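Local coordinates for oligopeptide-binding protein oppA (Lactococcus lactis, PDB 3DRF) that captures oligopeptides in a voluminous binding cavity as the peptide receptor of the OppABCDF uptake transporter, at residues Gly554-Leu557 against Asn563-Ser566; Tyr237-Tyr242 against Glu246-Asn251; Ala57-Met62 against Gly67-Leu72; Ala265-Ser270 against Tyr545-Lys550; Ser281-Val286 against Tyr292-Gln297. All blocks are in the same frame, centred on the assembly; numbering follows the deposited sequence.

Contact 1: Gly554-Leu557 against Asn563-Ser566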
# COMPACT_ATOMS: atom_id res chain seq x y z
N GLY A 554 -3.04 -22.91 14.59
CA GLY A 554 -3.54 -21.57 14.87
C GLY A 554 -3.22 -20.49 13.83
O GLY A 554 -3.58 -19.38 14.03
N MET A 555 -2.52 -20.82 12.77
CA MET A 555 -2.28 -19.85 11.72
C MET A 555 -3.53 -19.74 10.82
O MET A 555 -4.23 -20.70 10.63
CB MET A 555 -1.05 -20.20 10.91
CG MET A 555 -0.76 -19.28 9.74
SD MET A 555 -0.43 -17.53 10.18
CE MET A 555 -0.51 -16.73 8.59
N THR A 556 -3.78 -18.53 10.30
CA THR A 556 -4.99 -18.33 9.49
C THR A 556 -4.78 -17.18 8.55
O THR A 556 -4.00 -16.31 8.80
CB THR A 556 -6.20 -18.04 10.42
OG1 THR A 556 -7.40 -18.06 9.66
CG2 THR A 556 -6.09 -16.65 11.09
N LEU A 557 -5.52 -17.19 7.46
CA LEU A 557 -5.62 -16.05 6.55
C LEU A 557 -7.05 -15.46 6.54
O LEU A 557 -7.41 -14.71 5.67
CB LEU A 557 -5.13 -16.38 5.13
CG LEU A 557 -3.63 -16.59 4.92
CD1 LEU A 557 -3.36 -16.79 3.43
CD2 LEU A 557 -2.79 -15.35 5.44
N ASN A 563 -6.31 -12.19 16.97
CA ASN A 563 -5.35 -12.70 17.97
C ASN A 563 -4.47 -13.80 17.47
O ASN A 563 -4.00 -14.60 18.23
CB ASN A 563 -6.12 -13.20 19.17
CG ASN A 563 -6.42 -12.15 20.12
OD1 ASN A 563 -5.53 -11.54 20.67
ND2 ASN A 563 -7.67 -11.90 20.32
N THR A 564 -4.25 -13.82 16.18
CA THR A 564 -3.44 -14.87 15.58
C THR A 564 -2.07 -15.06 16.28
O THR A 564 -1.69 -16.14 16.53
CB THR A 564 -3.24 -14.62 14.10
OG1 THR A 564 -4.53 -14.56 13.49
CG2 THR A 564 -2.49 -15.79 13.45
N TRP A 565 -1.33 -13.99 16.53
CA TRP A 565 0.02 -14.15 17.11
C TRP A 565 0.00 -14.71 18.54
O TRP A 565 0.93 -15.27 18.96
CB TRP A 565 0.80 -12.82 17.06
CG TRP A 565 1.05 -12.42 15.61
CD1 TRP A 565 0.50 -11.35 14.94
CD2 TRP A 565 1.81 -13.13 14.65
NE1 TRP A 565 0.93 -11.34 13.67
CE2 TRP A 565 1.71 -12.43 13.44
CE3 TRP A 565 2.61 -14.28 14.70
CZ2 TRP A 565 2.36 -12.85 12.30
CZ3 TRP A 565 3.26 -14.68 13.57
CH2 TRP A 565 3.15 -13.97 12.40
N SER A 566 -1.08 -14.53 19.26
CA SER A 566 -1.25 -15.16 20.57
C SER A 566 -1.79 -16.58 20.51
O SER A 566 -1.64 -17.33 21.47
CB SER A 566 -2.17 -14.32 21.44
OG SER A 566 -1.57 -13.09 21.74
O HOH W 1 -4.16 -13.94 10.64

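Contact 2: Tyr237-Tyr242 against Glu246-Asn251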
# COMPACT_ATOMS: atom_id res chain seq x y z
N TYR A 237 11.73 -12.01 17.76
CA TYR A 237 10.66 -11.62 18.65
C TYR A 237 10.56 -12.52 19.91
O TYR A 237 10.67 -13.76 19.83
CB TYR A 237 9.36 -11.77 17.90
CG TYR A 237 9.00 -10.71 16.88
CD1 TYR A 237 8.60 -9.44 17.30
CD2 TYR A 237 8.93 -10.99 15.53
CE1 TYR A 237 8.16 -8.47 16.35
CE2 TYR A 237 8.51 -10.03 14.61
CZ TYR A 237 8.13 -8.79 15.04
OH TYR A 237 7.65 -7.84 14.20
N VAL A 238 10.34 -11.89 21.06
CA VAL A 238 10.05 -12.60 22.32
C VAL A 238 8.79 -12.00 22.90
O VAL A 238 8.40 -10.91 22.48
CB VAL A 238 11.25 -12.45 23.36
CG1 VAL A 238 12.52 -13.01 22.70
CG2 VAL A 238 11.43 -10.99 23.77
N PRO A 239 8.13 -12.64 23.85
CA PRO A 239 6.87 -12.06 24.34
C PRO A 239 7.11 -10.70 25.01
O PRO A 239 8.12 -10.47 25.63
CB PRO A 239 6.43 -13.08 25.39
CG PRO A 239 6.97 -14.42 24.85
CD PRO A 239 8.35 -14.02 24.38
N ASN A 240 6.14 -9.82 24.81
CA ASN A 240 6.09 -8.53 25.49
C ASN A 240 5.30 -8.68 26.79
O ASN A 240 4.15 -8.84 26.77
CB ASN A 240 5.40 -7.50 24.55
CG ASN A 240 5.07 -6.20 25.25
OD1 ASN A 240 5.55 -5.89 26.31
ND2 ASN A 240 4.25 -5.42 24.62
N PRO A 241 6.01 -8.66 27.92
CA PRO A 241 5.34 -8.94 29.21
C PRO A 241 4.32 -7.90 29.64
O PRO A 241 3.50 -8.13 30.48
CB PRO A 241 6.53 -8.98 30.23
CG PRO A 241 7.52 -8.17 29.65
CD PRO A 241 7.44 -8.37 28.12
N TYR A 242 4.38 -6.75 29.00
CA TYR A 242 3.42 -5.64 29.29
C TYR A 242 2.15 -5.66 28.44
O TYR A 242 1.30 -4.86 28.64
CB TYR A 242 4.14 -4.29 29.16
CG TYR A 242 5.33 -4.13 30.12
CD1 TYR A 242 5.13 -3.95 31.49
CD2 TYR A 242 6.64 -4.15 29.64
CE1 TYR A 242 6.19 -3.85 32.35
CE2 TYR A 242 7.70 -4.00 30.51
CZ TYR A 242 7.43 -3.83 31.85
OH TYR A 242 8.46 -3.68 32.74
N GLU A 246 -4.27 -11.31 25.30
CA GLU A 246 -4.03 -12.74 25.42
C GLU A 246 -2.52 -12.98 25.32
O GLU A 246 -1.91 -12.58 24.40
CB GLU A 246 -4.79 -13.47 24.30
CG GLU A 246 -6.31 -13.35 24.39
CD GLU A 246 -6.87 -14.05 25.61
OE1 GLU A 246 -6.49 -15.20 25.81
OE2 GLU A 246 -7.66 -13.42 26.35
N LYS A 247 -1.94 -13.63 26.28
CA LYS A 247 -0.54 -13.91 26.23
C LYS A 247 -0.21 -15.02 25.24
O LYS A 247 -0.89 -15.98 25.19
CB LYS A 247 -0.04 -14.30 27.60
CG LYS A 247 -0.39 -13.24 28.64
CD LYS A 247 0.45 -12.00 28.38
CE LYS A 247 0.23 -10.84 29.33
NZ LYS A 247 1.51 -10.07 29.62
N PRO A 248 0.85 -14.87 24.47
CA PRO A 248 1.15 -15.87 23.45
C PRO A 248 1.55 -17.22 24.02
O PRO A 248 2.06 -17.35 25.08
CB PRO A 248 2.31 -15.25 22.66
CG PRO A 248 2.80 -14.17 23.44
CD PRO A 248 1.77 -13.72 24.38
N LYS A 249 1.29 -18.23 23.20
CA LYS A 249 1.68 -19.62 23.49
C LYS A 249 3.17 -19.80 23.19
O LYS A 249 3.83 -20.55 23.89
CB LYS A 249 0.82 -20.55 22.62
CG LYS A 249 -0.71 -20.55 22.95
CD LYS A 249 -1.48 -21.60 22.05
CE LYS A 249 -2.98 -21.52 22.20
NZ LYS A 249 -3.41 -22.10 23.48
N LEU A 250 3.71 -19.14 22.20
CA LEU A 250 5.10 -19.32 21.76
C LEU A 250 6.13 -18.68 22.67
O LEU A 250 5.82 -17.74 23.33
CB LEU A 250 5.34 -18.78 20.34
CG LEU A 250 4.55 -19.45 19.20
CD1 LEU A 250 4.52 -18.54 17.96
CD2 LEU A 250 5.16 -20.81 18.77
N ASN A 251 7.30 -19.29 22.72
CA ASN A 251 8.48 -18.70 23.32
C ASN A 251 9.15 -17.66 22.44
O ASN A 251 9.63 -16.70 22.95
CB ASN A 251 9.48 -19.82 23.69
CG ASN A 251 10.72 -19.30 24.41
OD1 ASN A 251 10.63 -18.78 25.49
ND2 ASN A 251 11.82 -19.41 23.78

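Contact 3: Ala57-Met62 against Gly67-Leu72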
# COMPACT_ATOMS: atom_id res chain seq x y z
N ALA A 57 5.01 -2.82 2.08
CA ALA A 57 4.22 -3.92 2.61
C ALA A 57 5.12 -4.98 3.28
O ALA A 57 4.69 -5.67 4.14
CB ALA A 57 3.40 -4.52 1.47
N THR A 58 6.35 -5.08 2.82
CA THR A 58 7.30 -6.08 3.36
C THR A 58 7.49 -5.88 4.87
O THR A 58 7.22 -6.73 5.66
CB THR A 58 8.62 -5.96 2.62
OG1 THR A 58 8.41 -6.32 1.26
CG2 THR A 58 9.66 -6.94 3.18
N PHE A 59 7.92 -4.70 5.26
CA PHE A 59 8.14 -4.47 6.70
C PHE A 59 6.81 -4.36 7.48
O PHE A 59 6.71 -4.82 8.60
CB PHE A 59 9.05 -3.25 7.00
CG PHE A 59 9.46 -3.28 8.42
CD1 PHE A 59 10.32 -4.24 8.85
CD2 PHE A 59 8.77 -2.51 9.35
CE1 PHE A 59 10.62 -4.33 10.24
CE2 PHE A 59 9.07 -2.63 10.67
CZ PHE A 59 9.94 -3.47 11.10
N ALA A 60 5.79 -3.77 6.88
CA ALA A 60 4.49 -3.74 7.54
C ALA A 60 4.05 -5.16 7.94
O ALA A 60 3.63 -5.38 8.98
CB ALA A 60 3.43 -3.09 6.63
N THR A 61 4.27 -6.11 7.04
CA THR A 61 3.93 -7.51 7.31
C THR A 61 4.85 -8.12 8.40
O THR A 61 4.39 -8.69 9.32
CB THR A 61 3.98 -8.35 6.06
OG1 THR A 61 3.00 -7.84 5.13
CG2 THR A 61 3.61 -9.78 6.38
N MET A 62 6.15 -7.92 8.27
CA MET A 62 7.13 -8.42 9.28
C MET A 62 6.96 -7.85 10.69
O MET A 62 7.34 -8.49 11.61
CB MET A 62 8.56 -8.18 8.77
CG MET A 62 8.87 -8.93 7.46
SD MET A 62 10.60 -8.70 6.91
CE MET A 62 11.48 -9.81 8.02
N GLY A 67 2.74 -5.92 16.78
CA GLY A 67 1.59 -5.04 16.81
C GLY A 67 1.28 -4.42 15.45
O GLY A 67 0.37 -3.67 15.36
N GLY A 68 2.02 -4.76 14.40
CA GLY A 68 1.73 -4.22 13.06
C GLY A 68 1.90 -2.70 12.95
O GLY A 68 1.07 -2.01 12.45
N GLN A 69 2.99 -2.23 13.51
CA GLN A 69 3.31 -0.77 13.67
C GLN A 69 2.26 -0.08 14.57
O GLN A 69 1.86 1.01 14.36
CB GLN A 69 3.52 -0.11 12.29
CG GLN A 69 4.66 -0.76 11.53
CD GLN A 69 4.67 -0.41 10.04
OE1 GLN A 69 5.69 -0.09 9.50
NE2 GLN A 69 3.52 -0.44 9.44
N ASP A 70 1.91 -0.81 15.61
CA ASP A 70 1.13 -0.33 16.76
C ASP A 70 -0.29 0.16 16.41
O ASP A 70 -0.77 1.17 16.81
CB ASP A 70 1.97 0.67 17.59
CG ASP A 70 3.24 0.01 18.11
OD1 ASP A 70 3.11 -1.14 18.55
OD2 ASP A 70 4.26 0.62 18.05
N GLY A 71 -0.92 -0.70 15.63
CA GLY A 71 -2.34 -0.58 15.34
C GLY A 71 -3.19 -0.70 16.59
O GLY A 71 -2.87 -1.47 17.50
N LEU A 72 -4.27 0.08 16.65
CA LEU A 72 -5.09 0.20 17.87
C LEU A 72 -6.41 -0.59 17.90
O LEU A 72 -6.84 -0.94 18.94
CB LEU A 72 -5.45 1.69 18.09
CG LEU A 72 -4.30 2.58 18.53
CD1 LEU A 72 -4.80 4.00 18.58
CD2 LEU A 72 -3.72 2.12 19.94

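Contact 4: Ala265-Ser270 against Tyr545-Lys550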
# COMPACT_ATOMS: atom_id res chain seq x y z
N ALA A 265 13.19 -24.12 -1.94
CA ALA A 265 14.20 -24.96 -1.30
C ALA A 265 14.11 -24.76 0.23
O ALA A 265 14.32 -25.67 0.96
CB ALA A 265 15.62 -24.55 -1.81
N ALA A 266 13.82 -23.54 0.67
CA ALA A 266 13.66 -23.28 2.12
C ALA A 266 12.48 -24.03 2.71
O ALA A 266 12.55 -24.48 3.80
CB ALA A 266 13.51 -21.74 2.38
N LEU A 267 11.41 -24.17 1.95
CA LEU A 267 10.32 -25.00 2.39
C LEU A 267 10.68 -26.49 2.35
O LEU A 267 10.35 -27.18 3.26
CB LEU A 267 9.07 -24.76 1.52
CG LEU A 267 8.49 -23.32 1.55
CD1 LEU A 267 7.47 -23.14 0.39
CD2 LEU A 267 7.82 -23.09 2.91
N SER A 268 11.37 -26.93 1.31
CA SER A 268 11.75 -28.34 1.20
C SER A 268 12.68 -28.76 2.37
O SER A 268 12.64 -29.85 2.80
CB SER A 268 12.40 -28.61 -0.16
OG SER A 268 11.51 -28.34 -1.20
N SER A 269 13.49 -27.85 2.83
CA SER A 269 14.46 -28.16 3.91
C SER A 269 13.91 -27.79 5.32
O SER A 269 14.59 -27.91 6.29
CB SER A 269 15.74 -27.40 3.64
OG SER A 269 15.62 -26.02 3.92
N SER A 270 12.68 -27.30 5.38
CA SER A 270 12.05 -26.86 6.66
C SER A 270 12.78 -25.72 7.34
O SER A 270 12.74 -25.59 8.54
CB SER A 270 11.91 -28.06 7.62
OG SER A 270 10.92 -28.93 7.22
N TYR A 545 -1.62 -16.70 -1.17
CA TYR A 545 -1.48 -18.01 -0.53
C TYR A 545 -0.30 -17.96 0.42
O TYR A 545 0.62 -17.24 0.21
CB TYR A 545 -1.30 -19.14 -1.57
CG TYR A 545 0.06 -19.12 -2.28
CD1 TYR A 545 1.08 -19.95 -1.86
CD2 TYR A 545 0.28 -18.31 -3.39
CE1 TYR A 545 2.27 -19.99 -2.49
CE2 TYR A 545 1.50 -18.30 -4.02
CZ TYR A 545 2.49 -19.16 -3.57
OH TYR A 545 3.67 -19.21 -4.22
N THR A 546 -0.35 -18.80 1.44
CA THR A 546 0.73 -18.94 2.42
C THR A 546 0.86 -20.41 2.77
O THR A 546 -0.05 -20.99 3.28
CB THR A 546 0.39 -18.16 3.70
OG1 THR A 546 0.44 -16.76 3.39
CG2 THR A 546 1.40 -18.45 4.87
N PRO A 547 2.00 -21.02 2.53
CA PRO A 547 2.23 -22.37 3.07
C PRO A 547 2.58 -22.35 4.58
O PRO A 547 3.26 -21.50 5.06
CB PRO A 547 3.43 -22.87 2.24
CG PRO A 547 4.22 -21.64 1.94
CD PRO A 547 3.18 -20.52 1.79
N VAL A 548 2.04 -23.33 5.28
CA VAL A 548 2.18 -23.46 6.72
C VAL A 548 2.58 -24.91 7.06
O VAL A 548 1.87 -25.81 6.72
CB VAL A 548 0.86 -23.11 7.45
CG1 VAL A 548 1.06 -23.24 8.95
CG2 VAL A 548 0.40 -21.67 7.06
N ASN A 549 3.71 -25.10 7.72
CA ASN A 549 4.17 -26.45 8.13
C ASN A 549 3.08 -27.07 8.99
O ASN A 549 2.48 -26.45 9.79
CB ASN A 549 5.49 -26.33 8.91
CG ASN A 549 6.08 -27.66 9.31
OD1 ASN A 549 5.53 -28.38 10.10
ND2 ASN A 549 7.23 -27.93 8.78
N LYS A 550 2.85 -28.36 8.77
CA LYS A 550 1.82 -29.08 9.54
C LYS A 550 2.01 -29.13 11.07
O LYS A 550 1.10 -29.36 11.75
CB LYS A 550 1.52 -30.48 8.94
CG LYS A 550 0.92 -30.36 7.58
CD LYS A 550 0.50 -31.71 7.03
CE LYS A 550 0.22 -31.66 5.58
NZ LYS A 550 0.01 -33.05 4.96
O HOH W 2 8.93 -26.17 7.75

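Contact 5: Ser281-Val286 against Tyr292-Gln297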
# COMPACT_ATOMS: atom_id res chain seq x y z
N SER A 281 3.80 -17.50 -9.34
CA SER A 281 4.45 -18.49 -10.23
C SER A 281 4.96 -19.74 -9.48
O SER A 281 5.20 -20.73 -10.09
CB SER A 281 5.60 -17.87 -11.01
OG SER A 281 6.61 -17.41 -10.13
N GLN A 282 5.13 -19.65 -8.17
CA GLN A 282 5.57 -20.78 -7.36
C GLN A 282 4.47 -21.62 -6.74
O GLN A 282 4.71 -22.54 -6.06
CB GLN A 282 6.52 -20.22 -6.25
CG GLN A 282 7.85 -19.67 -6.81
CD GLN A 282 8.66 -18.93 -5.80
OE1 GLN A 282 8.21 -18.62 -4.73
NE2 GLN A 282 9.86 -18.65 -6.16
N TYR A 283 3.23 -21.24 -6.98
CA TYR A 283 2.07 -21.86 -6.33
C TYR A 283 1.99 -23.39 -6.54
O TYR A 283 1.73 -24.12 -5.62
CB TYR A 283 0.78 -21.17 -6.82
CG TYR A 283 -0.51 -21.58 -6.10
CD1 TYR A 283 -0.59 -21.64 -4.70
CD2 TYR A 283 -1.67 -21.79 -6.81
CE1 TYR A 283 -1.76 -21.94 -4.07
CE2 TYR A 283 -2.83 -22.10 -6.17
CZ TYR A 283 -2.87 -22.17 -4.81
OH TYR A 283 -4.06 -22.45 -4.13
N LYS A 284 2.24 -23.83 -7.78
CA LYS A 284 2.15 -25.27 -8.07
C LYS A 284 3.27 -26.03 -7.33
O LYS A 284 3.04 -27.04 -6.75
CB LYS A 284 2.18 -25.51 -9.57
CG LYS A 284 2.00 -26.95 -9.89
CD LYS A 284 1.76 -27.13 -11.33
CE LYS A 284 0.31 -27.29 -11.70
NZ LYS A 284 0.14 -27.51 -13.20
N GLN A 285 4.49 -25.52 -7.37
CA GLN A 285 5.60 -26.10 -6.63
C GLN A 285 5.27 -26.24 -5.15
O GLN A 285 5.59 -27.21 -4.54
CB GLN A 285 6.91 -25.30 -6.82
CG GLN A 285 7.46 -25.26 -8.18
CD GLN A 285 8.82 -24.66 -8.17
OE1 GLN A 285 8.98 -23.47 -8.22
NE2 GLN A 285 9.81 -25.51 -8.06
N VAL A 286 4.66 -25.20 -4.59
CA VAL A 286 4.32 -25.19 -3.18
C VAL A 286 3.24 -26.19 -2.83
O VAL A 286 3.28 -26.85 -1.85
CB VAL A 286 3.92 -23.76 -2.72
CG1 VAL A 286 3.34 -23.79 -1.31
CG2 VAL A 286 5.15 -22.83 -2.80
N TYR A 292 3.13 -29.53 4.25
CA TYR A 292 2.54 -28.17 4.36
C TYR A 292 1.04 -28.15 4.03
O TYR A 292 0.61 -28.90 3.21
CB TYR A 292 3.30 -27.21 3.41
CG TYR A 292 4.73 -26.88 3.86
CD1 TYR A 292 5.00 -25.81 4.70
CD2 TYR A 292 5.79 -27.66 3.46
CE1 TYR A 292 6.27 -25.54 5.12
CE2 TYR A 292 7.01 -27.42 3.88
CZ TYR A 292 7.28 -26.38 4.69
OH TYR A 292 8.58 -26.14 5.02
N LYS A 293 0.30 -27.28 4.73
CA LYS A 293 -1.06 -26.84 4.44
C LYS A 293 -0.93 -25.50 3.69
O LYS A 293 -0.10 -24.73 4.02
CB LYS A 293 -1.80 -26.65 5.78
CG LYS A 293 -3.24 -26.21 5.66
CD LYS A 293 -3.96 -26.22 6.99
CE LYS A 293 -5.32 -25.68 6.86
NZ LYS A 293 -6.04 -25.67 8.18
N VAL A 294 -1.72 -25.26 2.68
CA VAL A 294 -1.64 -23.99 1.94
C VAL A 294 -2.91 -23.18 2.15
O VAL A 294 -3.97 -23.61 1.74
CB VAL A 294 -1.40 -24.25 0.47
CG1 VAL A 294 -1.25 -22.96 -0.27
CG2 VAL A 294 -0.12 -25.12 0.28
N LEU A 295 -2.77 -22.06 2.84
CA LEU A 295 -3.90 -21.19 3.14
C LEU A 295 -4.09 -20.19 2.01
O LEU A 295 -3.18 -19.97 1.30
CB LEU A 295 -3.65 -20.46 4.46
CG LEU A 295 -3.28 -21.34 5.68
CD1 LEU A 295 -3.05 -20.43 6.88
CD2 LEU A 295 -4.45 -22.26 5.91
N GLY A 296 -5.26 -19.60 1.90
CA GLY A 296 -5.59 -18.65 0.82
C GLY A 296 -6.50 -17.54 1.31
O GLY A 296 -7.17 -17.65 2.28
N GLN A 297 -6.49 -16.45 0.55
CA GLN A 297 -7.44 -15.37 0.76
C GLN A 297 -7.53 -14.52 -0.51
O GLN A 297 -6.64 -14.48 -1.31
CB GLN A 297 -7.04 -14.49 1.97
CG GLN A 297 -5.73 -13.66 1.70
CD GLN A 297 -5.16 -12.80 2.85
OE1 GLN A 297 -4.20 -12.19 2.64
NE2 GLN A 297 -5.72 -12.87 4.03
O HOH W 3 -4.22 -21.10 -1.61

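Contact 1: Gly554-Leu557 against Asn563-Ser566
Thr-564 OG1 meets a bridging water at 2.9 Å, and that water donates in turn to the carbonyl Thr-556 O, 3.0 Å away. This two-step link ties the loop that follows strand 536-549 to the opening turn of the C-terminal helix 564-567, and no direct hydrogen bond crosses between the two. The contact illustrates how a surface loop may be joined to a helix start by one side chain and one solvent molecule. Thr-564 has the largest share of it. With its methyl CG2 anti to the backbone N and OG1 beside that N (chi1 -59°), the branch reaches across with both arms, the hydroxyl to the water and the methyl to the loop. OG1 also lies 3.5 Å from Thr-556 CG2, a van der Waals touch of oxygen on methyl in which the two threonines meet at a slant. The hydroxyl of Thr-556 is turned elsewhere and bonds to the backbone N of Asp-558, just beyond the segment, leaving its methyl to face the helix. Met-555 comes in from the flank by its thioether, while the rest of its chain packs on Val-548 and Leu-295 of the neighbouring strands. The methyl Thr-564 CG2 rests 3.8 Å from Gly-554 O and 4.2 Å from Met-555 SD.

Contact 2: Tyr237-Tyr242 against Glu246-Asn251
The connection between the antiparallel neighbours 234-239 and 252-258 folds back on itself here, with Pro-239 at the end of the first strand lying against Leu-250 and Asn-251 just before the second. The proline ring does the touching: Pro-239 CD sits 3.3 Å from Asn-251 O, and Pro-239 CG 3.8 Å from Leu-250 O, so two successive carbonyl oxygens are met by ring carbons. A second proline continues the apolar patch, Pro-248 CG standing 4.3 Å from Pro-239 CB. Further out, Lys-247 sends its bent chain to Pro-241, where NZ comes within 2.9 Å of Pro-241 O at an angle too poor for a hydrogen bond; its weak bond goes to Tyr-243 O in the turn. The approach is probably favourable as a charge beside a carbonyl dipole. The near arm is shaped by Asn-240, whose OD1 accepts from Tyr-242 N at 3.1 Å with the donor well above the carbonyl plane, 56° out of it, while its ND2 is held by Gly-222 O. The proline contacts lie just past the last interstrand pairing, that of Tyr-237 with Ile-253. An Asx turn starting the reversal of an extended beta-hairpin connection is what these residues form.

Contact 3: Ala57-Met62 against Gly67-Leu72
The end of the Gln-69 side chain lies against Ala-60 and the rim of the Phe-59 ring, and these three residues make the whole of the side-chain contact. Gln-69 CD stands 4.2 Å from Ala-60 CA, and the terminal amide also covers the Ala-60 methyl. Toward Phe-59 the amide comes to the ring edge near CD2, close to the ring plane, with the two flat groups turned 59° apart. The ring is brought there by the Phe-59 first torsion, which sets CG opposite the backbone N (chi1 -167°); the ring also meets Trp-49 edge-to-face. What presents Gln-69 is a short left-handed helical turn: Gly-68, Gln-69 and Asp-70 all have positive phi, and Gly-71 N closes the turn on Gly-67 O at 3.2 Å. Were an alanine here instead, the Phe-59 edge and the Ala-60 methyl would probably lose their cover, opening a gap between the helix and the turn. Asp-70 OD1 bonds Thr-221 OG1 and probably steadies the turn. On the helix 57-62 side, Ala-57 O receives Thr-61 OG1 at 2.9 Å and Thr-61 N at 3.0 Å, reached from opposite faces of its plane. Ala-57 bonds the bound peptide through its backbone, and Ala-60 packs on one of the peptide's polar side chains.

Contact 4: Ala265-Ser270 against Tyr545-Lys550
The amide of Asn-549, the flat group in play, turns its nitrogen toward a water and Ser-270 while its OD1 is taken by Arg-551 N; beside it the puckered ring of Pro-547 meets Leu-267 through its outer corner. At the amide, Asn-549 ND2 donates to the water at 2.7 Å, and the same water makes a weak, long link of 3.4 Å to Ser-270 OG. The direct gap is too wide for a bond, since ND2 and OG are 4.1 Å apart. The amide is thus held at both its ends and its rotation is probably fixed. Both leucine methyls reach the same ring atom: Leu-267 CD1 lies 3.9 Å and Leu-267 CD2 4.0 Å from Pro-547 CG. The corner of the ring is set before the fork of the leucine, and the two side chains cross at about a right angle. Val-286 touches both residues and extends this apolar patch.

The example shows a helix end docked on a strand. Helix 263-268 stops in a Schellman motif, with Ser-270 at positive phi and Ser-270 N bonded to Leu-267 O at 3.2 Å. On the strand, residues alternate: Pro-547 and Asn-549 point toward the helix while Val-548 points away. The pairing with strand 292-307 uses Thr-546 and Val-548, which is consistent with a proline between them. In the chain, helix 263-268 connects strand 252-258 to strand 274-276 of the five-stranded sheet, and the backbone oxygen of Ser-270 receives Lys-36 NZ.

Contact 5: Ser281-Val286 against Tyr292-Gln297
A helix laid back on the strand that follows it is the element here: helix 283-287 leads through a short loop into strand 292-307 of the large mixed sheet, and Val-294 of the strand receives Tyr-283 and Val-286 of the helix. The two helical residues are three apart and so share one face. Val-294 divides its methyls between them. Its CG1, opposite the backbone N (chi1 -177°), reaches the tyrosine, Val-294 CG1 lying 4.0 Å from Tyr-283 CE1. It meets the ring at the edge, near the ring plane, rather than over a face. The second branch turns to the other partner, with Val-294 CG2 4.0 Å from Val-286 CG1, and both pairs of side chains are set askew. Tyr-283 also meets the ring of Tyr-545 at about 50° between planes, and Val-286 also packs on Met-278.

Beyond the apolar atoms the phenol finds the strand through solvent. A water lies 2.9 Å from Tyr-283 OH and donates a weak bond of 3.3 Å to Leu-295 O. Just before the helix, the Gln-282 amide bonds Gln-40 and Thr-260, while Ser-281 OG is bonded to Asp-419. With no direct hydrogen bond between helix and strand, the fit across this contact rests on methyl and ring-edge packing at ordinary van der Waals distances, and the one polar link, being a water bridge with a weak arm, probably adds little directional constraint.

Contact 3 is the buried one, its centre about 12 Å from that of the chain and beside the bound peptide; contact 1 is a surface contact, and contacts 2, 4 and 5 are partly buried. Contacts 4 and 5 hold the same sheet, where strands 536-549 and 292-307 are neighbours, and their centres are about 9 Å apart. Contact 1 continues from that sheet through Leu-557, whose O meets Gln-297 NE2, and touches contact 2 through Ser-566 and Glu-246. Tyr-237 OH joins contact 2 to Met-62 of contact 3. Water bridges serve contacts 1, 4 and 5, whereas proline rings against carbonyls dominate contact 2 and contact 3 sets an amide against an alanine and a ring edge.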